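Local coordinates for 2,5-dihydroxypyridine 5,6-dioxygenase (Pseudomonas putida KT2440, PDB 7CUP), which uses iron to cleave the ring of 2,5-dihydroxypyridine with O2 between carbons 5 and 6, giving N-formylmaleamate in aerobic nicotinate degradation, at residues A6-M11 and V40-E45; A46-R49 and K53-A56; A144-L149 and A174-G179; I266-Q271 and K333-A338. One frame throughout, in Å; residues are numbered along the deposited sequence.

Interaction 1. Residues A6-M11 and V40-E45; sequences AQLTQM and VNAAME
T9 and A42 mark the point where helices 5-18 and 37-49 press together, with T9 CA and A42 CA only 4.3 Å apart. The local axes approach to 8.2 Å and cross at -54°, so the two helices splay away from this point and few side chains can meet. Small residues suit such a spot. A42 directs its methyl at the other helix, and A42 CB settles against L8 CG at 3.7 Å, with the L8 CD2 branch lying alongside. L8 reaches it because its CG stands anti to the backbone N (chi1 -168°), which swings the branched end toward the neighbouring helix. On the next residue T9 OG1 lies 3.7 Å from A42 CB, a plain van der Waals touch, since the hydroxyl is hydrogen-bonded to N5 O one turn back in its own helix. That bond turns OG1 to its own backbone while it still touches A42, and the threonine methyl goes to E45. T9 CG2 rests 4.1 Å from E45 CB, and the bent glutamate then carries its carboxylate away from helix 5-18. F12, further along helix 5-18, extends the packing onto A42 and A43, while A43 and M44 also touch V29 of strand 26-31. This is close-crossing helix packing in a layer that covers one face of the parallel sheet in an alpha/beta domain.

Interaction 2. Residues A46-R49 and K53-A56; sequences AAQR and KVYA
V54 carries the strand's side of this contact: from the start of strand 53-58 it faces the last turn of helix 37-49, where A47 and Q48 receive its two methyls. The backbones stay well apart, with A47 CA and V54 CA at 6.5 Å, so side chains fill most of the gap. A47 presents just a methyl to V54 CG1, though the modelled spacing there is doubtful. The same V54 CG1 comes to 3.8 Å from Q48 N. The close packing rests on V54 CG2, which its chi1 of -47° sets between the backbone N and the carbonyl carbon: it meets the aliphatic part of Q48, with V54 CG2 3.4 Å from Q48 CG. Q48 runs extended past that methyl at about a right angle, and its amide returns a weak hydrogen bond from NE2 to M44 O. A glutamine can thus cover a valine with its methylenes while its polar end stays at the partly exposed margin. Cut back to an alanine, this position would probably leave V54 CG2 without the methylenes over it and M44 O without the amide partner. The other side is looser: K53 points away from the helix and is exposed to solvent. The contact closes the helix-to-strand step of the beta-alpha-beta unit 26-31, 37-49 and 53-58. A47 also leans on L16 of helix 5-18 and V27 of strand 26-31, while P60 of a neighbouring subunit packs on Q48 and V54.

Interaction 3. Residues A144-L149 and A174-G179; sequences AAETLL and AVTEYG
Helix 136-151 packs on the end of an antiparallel sheet at strand 175-177, E146 and L149 meeting T176 and A174. T176 turns its methyl toward the helix and A174 its own, so a short branched residue and a minimal one let the helix come close. The glutamate chain is extended, its CG anti to the backbone N (chi1 -178°), and passes over T176 CG2 at about a right angle. That methyl touches it along its length, lying 3.8 Å from E146 CB and 3.7 Å from E146 CD. Beyond it the polar ends are joined through one water, which donates to E146 OE1 at 3.2 Å and lies 3.0 Å from T176 OG1. The threonine hydroxyl has a second partner in R186 NH2, so T176 OG1 is held by both the water and the arginine. At the other end of the contact L149 CD2 packs on A174 CB at 3.8 Å. L149 suits this buried place, since it also leans on L195 and T197 of the adjacent strand 194-197. Its side chain is about 9 Å from that of H265, an iron ligand, and about 14 Å from the metal. The result is a helix packed against the antiparallel sheet whose strands 263-269, 299-303 and 319-323 bring in the iron ligands H265, S302 and D320, with H318 just before the last of them.

Interaction 4. Residues I266-Q271 and K333-A338; sequences IGWGLQ and KAVVLA
V335 plants a methyl almost exactly over the six-membered ring of W268: V335 CG2 is 3.9 Å from the ring centroid and 8° off the ring normal, a CH-pi contact. A classic beta bulge makes it possible. V335 and V336 both face I328 on the neighbouring strand 327-330, so two consecutive valines turn to the same side and both point at W268, where a regular strand would offer only one. Beta-branching puts their methyls near the backbone, within reach of the indole. The indole, large and flat enough to receive both, projects from strand 263-269 with CG between the backbone N and the carbonyl carbon (chi1 70°). It thus bridges two antiparallel sheets, the one that carries iron ligands and the one containing strand 333-337, and helix 136-151 adds A145 and L149 to its surroundings. With a serine instead of the indole, a gap is likely to open between the sheets, taking from V335 CG2 the ring face under it and from V336 CG2 its neighbour CD1. The two valines divide the indole between them. V335 holds the benzene part, whereas V336, sliding past the ring in the opposite direction, meets the pyrrole part obliquely, with V336 CG2 3.8 Å from W268 CD1.

In the fold
From the N terminus, interaction 1 closes a loop of 28 residues that contains strand 26-31, and interaction 2 follows at once across a turn of three residues. They share helix 37-49 and touch, M44 reaching the backbone of strand 53-58, so together they tie the N-terminal helix to that strand, outermost in this chain's parallel sheet, which continues into a neighbouring subunit. Interaction 3 comes much later, spanning 24 residues that include strands 154-158 and 164-168. Interaction 4 closes the longest loop, 61 residues. The four run in series, none nesting or crossing. Interactions 3 and 4 meet where A145 touches W268 and L270 and L148 touches V335, joining helix 136-151 to two antiparallel sheets.

Interaction 1. Residues A6-M11 and V40-E45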
loop_
_atom_site.group_PDB
_atom_site.type_symbol
_atom_site.label_atom_id
_atom_site.label_comp_id
_atom_site.label_asym_id
_atom_site.label_seq_id
_atom_site.Cartn_x
_atom_site.Cartn_y
_atom_site.Cartn_z
ATOM N N ALA A 6 -6.952 12.147 13.234
ATOM C CA ALA A 6 -6.861 12.884 14.515
ATOM C C ALA A 6 -8.188 12.808 15.267
ATOM O O ALA A 6 -8.153 12.463 16.461
ATOM C CB ALA A 6 -6.456 14.333 14.303
ATOM N N GLN A 7 -9.303 13.148 14.630
ATOM C CA GLN A 7 -10.624 13.123 15.308
ATOM C C GLN A 7 -10.959 11.687 15.732
ATOM O O GLN A 7 -11.487 11.545 16.835
ATOM C CB GLN A 7 -11.752 13.717 14.465
ATOM C CG GLN A 7 -13.070 13.800 15.229
ATOM C CD GLN A 7 -14.149 14.527 14.462
ATOM O OE1 GLN A 7 -13.895 15.538 13.805
ATOM N NE2 GLN A 7 -15.364 13.998 14.527
ATOM N N LEU A 8 -10.670 10.675 14.904
ATOM C CA LEU A 8 -10.926 9.250 15.261
ATOM C C LEU A 8 -10.122 8.847 16.519
ATOM O O LEU A 8 -10.691 8.182 17.401
ATOM C CB LEU A 8 -10.604 8.355 14.066
ATOM C CG LEU A 8 -11.074 6.907 14.177
ATOM C CD1 LEU A 8 -12.553 6.815 14.447
ATOM C CD2 LEU A 8 -10.738 6.161 12.910
ATOM N N THR A 9 -8.855 9.240 16.610
ATOM C CA THR A 9 -8.008 8.981 17.792
ATOM C C THR A 9 -8.646 9.657 19.005
ATOM O O THR A 9 -8.772 9.004 20.036
ATOM C CB THR A 9 -6.586 9.483 17.537
ATOM O OG1 THR A 9 -6.123 8.665 16.479
ATOM C CG2 THR A 9 -5.680 9.358 18.736
ATOM N N GLN A 10 -9.064 10.914 18.896
ATOM C CA GLN A 10 -9.705 11.636 20.049
ATOM C C GLN A 10 -10.979 10.924 20.488
ATOM O O GLN A 10 -11.231 10.867 21.718
ATOM C CB GLN A 10 -10.087 13.080 19.749
ATOM C CG GLN A 10 -8.940 14.035 19.977
ATOM C CD GLN A 10 -9.256 15.381 19.382
ATOM O OE1 GLN A 10 -10.404 15.831 19.435
ATOM N NE2 GLN A 10 -8.242 16.008 18.796
ATOM N N MET A 11 -11.761 10.427 19.536
ATOM C CA MET A 11 -12.998 9.674 19.867
ATOM C C MET A 11 -12.588 8.443 20.677
ATOM O O MET A 11 -13.267 8.156 21.689
ATOM C CB MET A 11 -13.788 9.255 18.625
ATOM C CG MET A 11 -14.552 10.427 17.967
ATOM S SD MET A 11 -14.863 10.181 16.211
ATOM C CE MET A 11 -15.747 8.631 16.247
ATOM N N VAL A 40 -8.227 0.383 13.945
ATOM C CA VAL A 40 -7.094 -0.297 14.637
ATOM C C VAL A 40 -6.042 0.746 15.053
ATOM O O VAL A 40 -5.631 0.746 16.239
ATOM C CB VAL A 40 -6.486 -1.361 13.719
ATOM C CG1 VAL A 40 -5.208 -1.943 14.271
ATOM C CG2 VAL A 40 -7.484 -2.457 13.396
ATOM N N ASN A 41 -5.598 1.606 14.142
ATOM C CA ASN A 41 -4.510 2.598 14.430
ATOM C C ASN A 41 -4.968 3.593 15.502
ATOM O O ASN A 41 -4.210 3.799 16.453
ATOM C CB ASN A 41 -4.021 3.356 13.194
ATOM C CG ASN A 41 -3.296 2.442 12.218
ATOM O OD1 ASN A 41 -2.825 1.345 12.593
ATOM N ND2 ASN A 41 -3.227 2.878 10.960
ATOM N N ALA A 42 -6.192 4.102 15.395
ATOM C CA ALA A 42 -6.773 5.070 16.361
ATOM C C ALA A 42 -6.887 4.448 17.769
ATOM O O ALA A 42 -6.633 5.166 18.760
ATOM C CB ALA A 42 -8.100 5.556 15.885
ATOM N N ALA A 43 -7.295 3.183 17.853
ATOM C CA ALA A 43 -7.400 2.413 19.112
ATOM C C ALA A 43 -6.006 2.243 19.723
ATOM O O ALA A 43 -5.841 2.494 20.929
ATOM C CB ALA A 43 -8.114 1.103 18.854
ATOM N N MET A 44 -5.013 1.859 18.923
ATOM C CA MET A 44 -3.621 1.651 19.404
ATOM C C MET A 44 -3.062 3.002 19.910
ATOM O O MET A 44 -2.545 3.031 21.029
ATOM C CB MET A 44 -2.723 1.096 18.296
ATOM C CG MET A 44 -3.044 -0.352 17.881
ATOM S SD MET A 44 -2.515 -1.592 19.085
ATOM C CE MET A 44 -0.777 -1.763 18.701
ATOM N N GLU A 45 -3.232 4.073 19.129
ATOM C CA GLU A 45 -2.726 5.444 19.416
ATOM C C GLU A 45 -3.424 5.973 20.666
ATOM O O GLU A 45 -2.732 6.383 21.572
ATOM C CB GLU A 45 -2.881 6.379 18.216
ATOM C CG GLU A 45 -1.837 6.132 17.134
ATOM C CD GLU A 45 -0.426 5.868 17.674
ATOM O OE1 GLU A 45 0.074 4.691 17.591
ATOM O OE2 GLU A 45 0.173 6.839 18.202
#

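Interaction 2. Residues A46-R49 and K53-A56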
loop_
_atom_site.group_PDB
_atom_site.type_symbol
_atom_site.label_atom_id
_atom_site.label_comp_id
_atom_site.label_asym_id
_atom_site.label_seq_id
_atom_site.Cartn_x
_atom_site.Cartn_y
_atom_site.Cartn_z
ATOM N N ALA A 46 -4.746 5.879 20.757
ATOM C CA ALA A 46 -5.519 6.397 21.903
ATOM C C ALA A 46 -5.131 5.665 23.204
ATOM O O ALA A 46 -4.902 6.339 24.254
ATOM C CB ALA A 46 -6.990 6.280 21.626
ATOM N N ALA A 47 -5.051 4.339 23.184
ATOM C CA ALA A 47 -4.656 3.550 24.377
ATOM C C ALA A 47 -3.281 3.994 24.873
ATOM O O ALA A 47 -3.123 4.180 26.122
ATOM C CB ALA A 47 -4.695 2.088 24.073
ATOM N N GLN A 48 -2.325 4.218 23.964
ATOM C CA GLN A 48 -0.987 4.761 24.340
ATOM C C GLN A 48 -1.097 6.208 24.871
ATOM O O GLN A 48 -0.427 6.512 25.869
ATOM C CB GLN A 48 -0.035 4.628 23.160
ATOM C CG GLN A 48 0.288 3.190 22.860
ATOM C CD GLN A 48 1.292 3.042 21.745
ATOM O OE1 GLN A 48 2.494 2.988 21.987
ATOM N NE2 GLN A 48 0.796 2.903 20.532
ATOM N N ARG A 49 -1.933 7.069 24.293
ATOM C CA ARG A 49 -2.131 8.433 24.837
ATOM C C ARG A 49 -2.621 8.360 26.290
ATOM O O ARG A 49 -2.237 9.221 27.059
ATOM C CB ARG A 49 -3.075 9.257 23.967
ATOM C CG ARG A 49 -2.397 9.690 22.684
ATOM C CD ARG A 49 -2.906 10.985 22.125
ATOM N NE ARG A 49 -1.845 11.435 21.238
ATOM C CZ ARG A 49 -0.855 12.269 21.573
ATOM N NH1 ARG A 49 -0.811 12.847 22.766
ATOM N NH2 ARG A 49 0.065 12.560 20.672
ATOM N N LYS A 53 -0.618 0.148 28.608
ATOM C CA LYS A 53 0.153 -0.823 27.795
ATOM C C LYS A 53 -0.781 -1.316 26.677
ATOM O O LYS A 53 -1.972 -1.519 26.956
ATOM C CB LYS A 53 0.657 -1.938 28.706
ATOM C CG LYS A 53 1.598 -1.463 29.810
ATOM C CD LYS A 53 2.885 -0.916 29.202
ATOM C CE LYS A 53 3.750 -0.176 30.199
ATOM N NZ LYS A 53 5.137 -0.064 29.684
ATOM N N VAL A 54 -0.283 -1.427 25.453
ATOM C CA VAL A 54 -1.097 -1.867 24.285
ATOM C C VAL A 54 -0.348 -2.910 23.466
ATOM O O VAL A 54 0.872 -2.879 23.378
ATOM C CB VAL A 54 -1.522 -0.682 23.404
ATOM C CG1 VAL A 54 -2.060 0.438 24.261
ATOM C CG2 VAL A 54 -0.394 -0.166 22.522
ATOM N N TYR A 55 -1.109 -3.802 22.842
ATOM C CA TYR A 55 -0.618 -4.703 21.783
ATOM C C TYR A 55 -1.821 -5.032 20.905
ATOM O O TYR A 55 -2.975 -4.907 21.397
ATOM C CB TYR A 55 0.032 -5.961 22.374
ATOM C CG TYR A 55 -0.828 -6.768 23.315
ATOM C CD1 TYR A 55 -1.031 -6.359 24.625
ATOM C CD2 TYR A 55 -1.446 -7.941 22.913
ATOM C CE1 TYR A 55 -1.815 -7.097 25.502
ATOM C CE2 TYR A 55 -2.254 -8.688 23.772
ATOM C CZ TYR A 55 -2.438 -8.259 25.074
ATOM O OH TYR A 55 -3.173 -8.987 25.952
ATOM N N ALA A 56 -1.555 -5.393 19.654
ATOM C CA ALA A 56 -2.567 -5.903 18.701
ATOM C C ALA A 56 -2.451 -7.426 18.618
ATOM O O ALA A 56 -1.336 -7.997 18.731
ATOM C CB ALA A 56 -2.407 -5.241 17.347
#

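Interaction 3. Residues A144-L149 and A174-G179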
loop_
_atom_site.group_PDB
_atom_site.type_symbol
_atom_site.label_atom_id
_atom_site.label_comp_id
_atom_site.label_asym_id
_atom_site.label_seq_id
_atom_site.Cartn_x
_atom_site.Cartn_y
_atom_site.Cartn_z
ATOM N N ALA A 144 -31.690 2.889 34.019
ATOM C CA ALA A 144 -33.052 3.240 34.495
ATOM C C ALA A 144 -34.087 2.318 33.824
ATOM O O ALA A 144 -34.988 1.777 34.520
ATOM C CB ALA A 144 -33.341 4.695 34.245
ATOM N N ALA A 145 -33.964 2.072 32.522
ATOM C CA ALA A 145 -34.868 1.141 31.804
ATOM C C ALA A 145 -34.652 -0.266 32.344
ATOM O O ALA A 145 -35.644 -1.010 32.495
ATOM C CB ALA A 145 -34.642 1.179 30.312
ATOM N N GLU A 146 -33.399 -0.619 32.606
ATOM C CA GLU A 146 -33.023 -1.977 33.057
ATOM C C GLU A 146 -33.707 -2.278 34.397
ATOM O O GLU A 146 -34.135 -3.431 34.560
ATOM C CB GLU A 146 -31.508 -2.130 33.174
ATOM C CG GLU A 146 -31.063 -3.536 33.599
ATOM C CD GLU A 146 -29.601 -3.644 34.014
ATOM O OE1 GLU A 146 -29.024 -2.602 34.380
ATOM O OE2 GLU A 146 -29.037 -4.763 33.963
ATOM N N THR A 147 -33.796 -1.315 35.317
ATOM C CA THR A 147 -34.335 -1.548 36.694
ATOM C C THR A 147 -35.816 -1.981 36.578
ATOM O O THR A 147 -36.209 -2.928 37.301
ATOM C CB THR A 147 -34.080 -0.362 37.644
ATOM O OG1 THR A 147 -34.802 0.781 37.197
ATOM C CG2 THR A 147 -32.625 0.025 37.793
ATOM N N LEU A 148 -36.583 -1.375 35.661
ATOM C CA LEU A 148 -37.966 -1.794 35.299
ATOM C C LEU A 148 -37.948 -3.178 34.656
ATOM O O LEU A 148 -38.675 -4.063 35.117
ATOM C CB LEU A 148 -38.590 -0.777 34.336
ATOM C CG LEU A 148 -39.436 0.316 34.977
ATOM C CD1 LEU A 148 -39.928 1.298 33.930
ATOM C CD2 LEU A 148 -40.629 -0.276 35.722
ATOM N N LEU A 149 -37.163 -3.359 33.599
ATOM C CA LEU A 149 -37.165 -4.624 32.840
ATOM C C LEU A 149 -36.890 -5.809 33.779
ATOM O O LEU A 149 -37.518 -6.842 33.572
ATOM C CB LEU A 149 -36.129 -4.560 31.713
ATOM C CG LEU A 149 -36.000 -5.858 30.918
ATOM C CD1 LEU A 149 -37.360 -6.329 30.414
ATOM C CD2 LEU A 149 -35.021 -5.694 29.758
ATOM N N ALA A 174 -31.823 -9.552 32.039
ATOM C CA ALA A 174 -31.828 -8.315 31.232
ATOM C C ALA A 174 -30.383 -8.038 30.782
ATOM O O ALA A 174 -29.484 -8.182 31.604
ATOM C CB ALA A 174 -32.352 -7.186 32.076
ATOM N N VAL A 175 -30.157 -7.702 29.514
ATOM C CA VAL A 175 -28.820 -7.283 29.012
ATOM C C VAL A 175 -28.956 -5.865 28.478
ATOM O O VAL A 175 -29.956 -5.580 27.804
ATOM C CB VAL A 175 -28.276 -8.268 27.969
ATOM C CG1 VAL A 175 -26.991 -7.768 27.323
ATOM C CG2 VAL A 175 -28.049 -9.632 28.593
ATOM N N THR A 176 -28.002 -5.007 28.828
ATOM C CA THR A 176 -27.896 -3.615 28.327
ATOM C C THR A 176 -26.691 -3.459 27.386
ATOM O O THR A 176 -25.683 -4.166 27.566
ATOM C CB THR A 176 -27.792 -2.634 29.495
ATOM O OG1 THR A 176 -26.542 -2.835 30.156
ATOM C CG2 THR A 176 -28.940 -2.813 30.464
ATOM N N GLU A 177 -26.821 -2.561 26.408
ATOM C CA GLU A 177 -25.698 -2.027 25.606
ATOM C C GLU A 177 -25.820 -0.509 25.657
ATOM O O GLU A 177 -26.842 -0.046 25.150
ATOM C CB GLU A 177 -25.755 -2.572 24.173
ATOM C CG GLU A 177 -25.863 -4.067 24.065
ATOM C CD GLU A 177 -25.699 -4.620 22.663
ATOM O OE1 GLU A 177 -25.245 -3.871 21.797
ATOM O OE2 GLU A 177 -26.006 -5.811 22.441
ATOM N N TYR A 178 -24.870 0.219 26.278
ATOM C CA TYR A 178 -24.835 1.711 26.387
ATOM C C TYR A 178 -23.529 2.291 25.812
ATOM O O TYR A 178 -23.308 3.523 25.922
ATOM C CB TYR A 178 -25.032 2.203 27.837
ATOM C CG TYR A 178 -24.173 1.547 28.905
ATOM C CD1 TYR A 178 -22.837 1.898 29.075
ATOM C CD2 TYR A 178 -24.696 0.615 29.794
ATOM C CE1 TYR A 178 -22.037 1.314 30.044
ATOM C CE2 TYR A 178 -23.907 0.026 30.777
ATOM C CZ TYR A 178 -22.571 0.372 30.911
ATOM O OH TYR A 178 -21.771 -0.171 31.895
ATOM N N GLY A 179 -22.683 1.465 25.184
ATOM C CA GLY A 179 -21.641 1.959 24.262
ATOM C C GLY A 179 -20.224 1.905 24.806
ATOM O O GLY A 179 -19.302 2.332 24.085
HETATM O O HOH W 1 -26.171 -3.145 33.139
#

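Interaction 4. Residues I266-Q271 and K333-A338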
loop_
_atom_site.group_PDB
_atom_site.type_symbol
_atom_site.label_atom_id
_atom_site.label_comp_id
_atom_site.label_asym_id
_atom_site.label_seq_id
_atom_site.Cartn_x
_atom_site.Cartn_y
_atom_site.Cartn_z
ATOM N N ILE A 266 -35.728 -9.790 22.975
ATOM C CA ILE A 266 -36.902 -8.897 22.810
ATOM C C ILE A 266 -36.587 -7.701 23.677
ATOM O O ILE A 266 -36.058 -7.916 24.767
ATOM C CB ILE A 266 -38.197 -9.641 23.211
ATOM C CG1 ILE A 266 -38.084 -10.299 24.585
ATOM C CG2 ILE A 266 -38.560 -10.677 22.171
ATOM C CD1 ILE A 266 -39.405 -10.829 25.112
ATOM N N GLY A 267 -36.791 -6.492 23.191
ATOM C CA GLY A 267 -36.377 -5.315 23.959
ATOM C C GLY A 267 -36.778 -4.053 23.249
ATOM O O GLY A 267 -37.572 -4.134 22.310
ATOM N N TRP A 268 -36.247 -2.917 23.670
ATOM C CA TRP A 268 -36.599 -1.627 23.039
ATOM C C TRP A 268 -35.384 -0.701 23.005
ATOM O O TRP A 268 -34.427 -0.938 23.751
ATOM C CB TRP A 268 -37.843 -1.021 23.706
ATOM C CG TRP A 268 -37.693 -0.507 25.102
ATOM C CD1 TRP A 268 -37.490 0.787 25.465
ATOM C CD2 TRP A 268 -37.776 -1.254 26.331
ATOM N NE1 TRP A 268 -37.402 0.893 26.826
ATOM C CE2 TRP A 268 -37.599 -0.335 27.384
ATOM C CE3 TRP A 268 -37.995 -2.596 26.640
ATOM C CZ2 TRP A 268 -37.644 -0.707 28.728
ATOM C CZ3 TRP A 268 -38.002 -2.976 27.966
ATOM C CH2 TRP A 268 -37.838 -2.041 28.992
ATOM N N GLY A 269 -35.445 0.282 22.115
ATOM C CA GLY A 269 -34.328 1.160 21.770
ATOM C C GLY A 269 -34.397 2.425 22.557
ATOM O O GLY A 269 -35.528 2.921 22.752
ATOM N N LEU A 270 -33.242 2.933 22.980
ATOM C CA LEU A 270 -33.128 4.145 23.830
ATOM C C LEU A 270 -32.101 5.101 23.238
ATOM O O LEU A 270 -31.624 5.979 23.984
ATOM C CB LEU A 270 -32.760 3.706 25.251
ATOM C CG LEU A 270 -33.912 3.070 26.046
ATOM C CD1 LEU A 270 -33.422 2.482 27.356
ATOM C CD2 LEU A 270 -35.032 4.065 26.302
ATOM N N GLN A 271 -31.811 4.989 21.940
ATOM C CA GLN A 271 -30.763 5.818 21.275
ATOM C C GLN A 271 -31.389 6.845 20.321
ATOM O O GLN A 271 -31.620 6.584 19.143
ATOM C CB GLN A 271 -29.750 4.905 20.564
ATOM C CG GLN A 271 -28.536 5.635 20.016
ATOM C CD GLN A 271 -27.941 6.626 20.983
ATOM O OE1 GLN A 271 -28.292 7.803 20.997
ATOM N NE2 GLN A 271 -26.977 6.150 21.756
ATOM N N LYS A 333 -47.732 -2.036 32.582
ATOM C CA LYS A 333 -47.072 -0.708 32.568
ATOM C C LYS A 333 -46.390 -0.520 31.207
ATOM O O LYS A 333 -45.462 -1.295 30.884
ATOM C CB LYS A 333 -46.080 -0.613 33.730
ATOM C CG LYS A 333 -45.288 0.687 33.817
ATOM C CD LYS A 333 -46.138 1.936 34.033
ATOM C CE LYS A 333 -45.318 3.181 34.309
ATOM N NZ LYS A 333 -44.257 2.921 35.314
ATOM N N ALA A 334 -46.847 0.476 30.452
ATOM C CA ALA A 334 -46.324 0.875 29.127
ATOM C C ALA A 334 -44.954 1.521 29.314
ATOM O O ALA A 334 -44.859 2.439 30.160
ATOM C CB ALA A 334 -47.265 1.840 28.457
ATOM N N VAL A 335 -43.946 1.058 28.565
ATOM C CA VAL A 335 -42.598 1.707 28.517
ATOM C C VAL A 335 -42.492 2.499 27.208
ATOM O O VAL A 335 -41.820 3.557 27.188
ATOM C CB VAL A 335 -41.449 0.695 28.702
ATOM C CG1 VAL A 335 -41.310 0.272 30.160
ATOM C CG2 VAL A 335 -41.575 -0.526 27.801
ATOM N N VAL A 336 -43.173 2.024 26.165
ATOM C CA VAL A 336 -43.297 2.721 24.855
ATOM C C VAL A 336 -44.783 2.753 24.463
ATOM O O VAL A 336 -45.450 1.718 24.597
ATOM C CB VAL A 336 -42.439 2.003 23.794
ATOM C CG1 VAL A 336 -42.386 2.751 22.474
ATOM C CG2 VAL A 336 -41.027 1.747 24.310
ATOM N N LEU A 337 -45.246 3.894 23.968
ATOM C CA LEU A 337 -46.579 4.073 23.322
ATOM C C LEU A 337 -46.381 4.701 21.944
ATOM O O LEU A 337 -45.792 5.793 21.908
ATOM C CB LEU A 337 -47.435 5.015 24.182
ATOM C CG LEU A 337 -47.898 4.455 25.521
ATOM C CD1 LEU A 337 -48.667 5.516 26.299
ATOM C CD2 LEU A 337 -48.725 3.200 25.320
ATOM N N ALA A 338 -46.923 4.073 20.890
ATOM C CA ALA A 338 -46.879 4.552 19.486
ATOM C C ALA A 338 -45.430 4.883 19.097
ATOM O O ALA A 338 -45.202 5.928 18.489
ATOM C CB ALA A 338 -47.775 5.758 19.325
#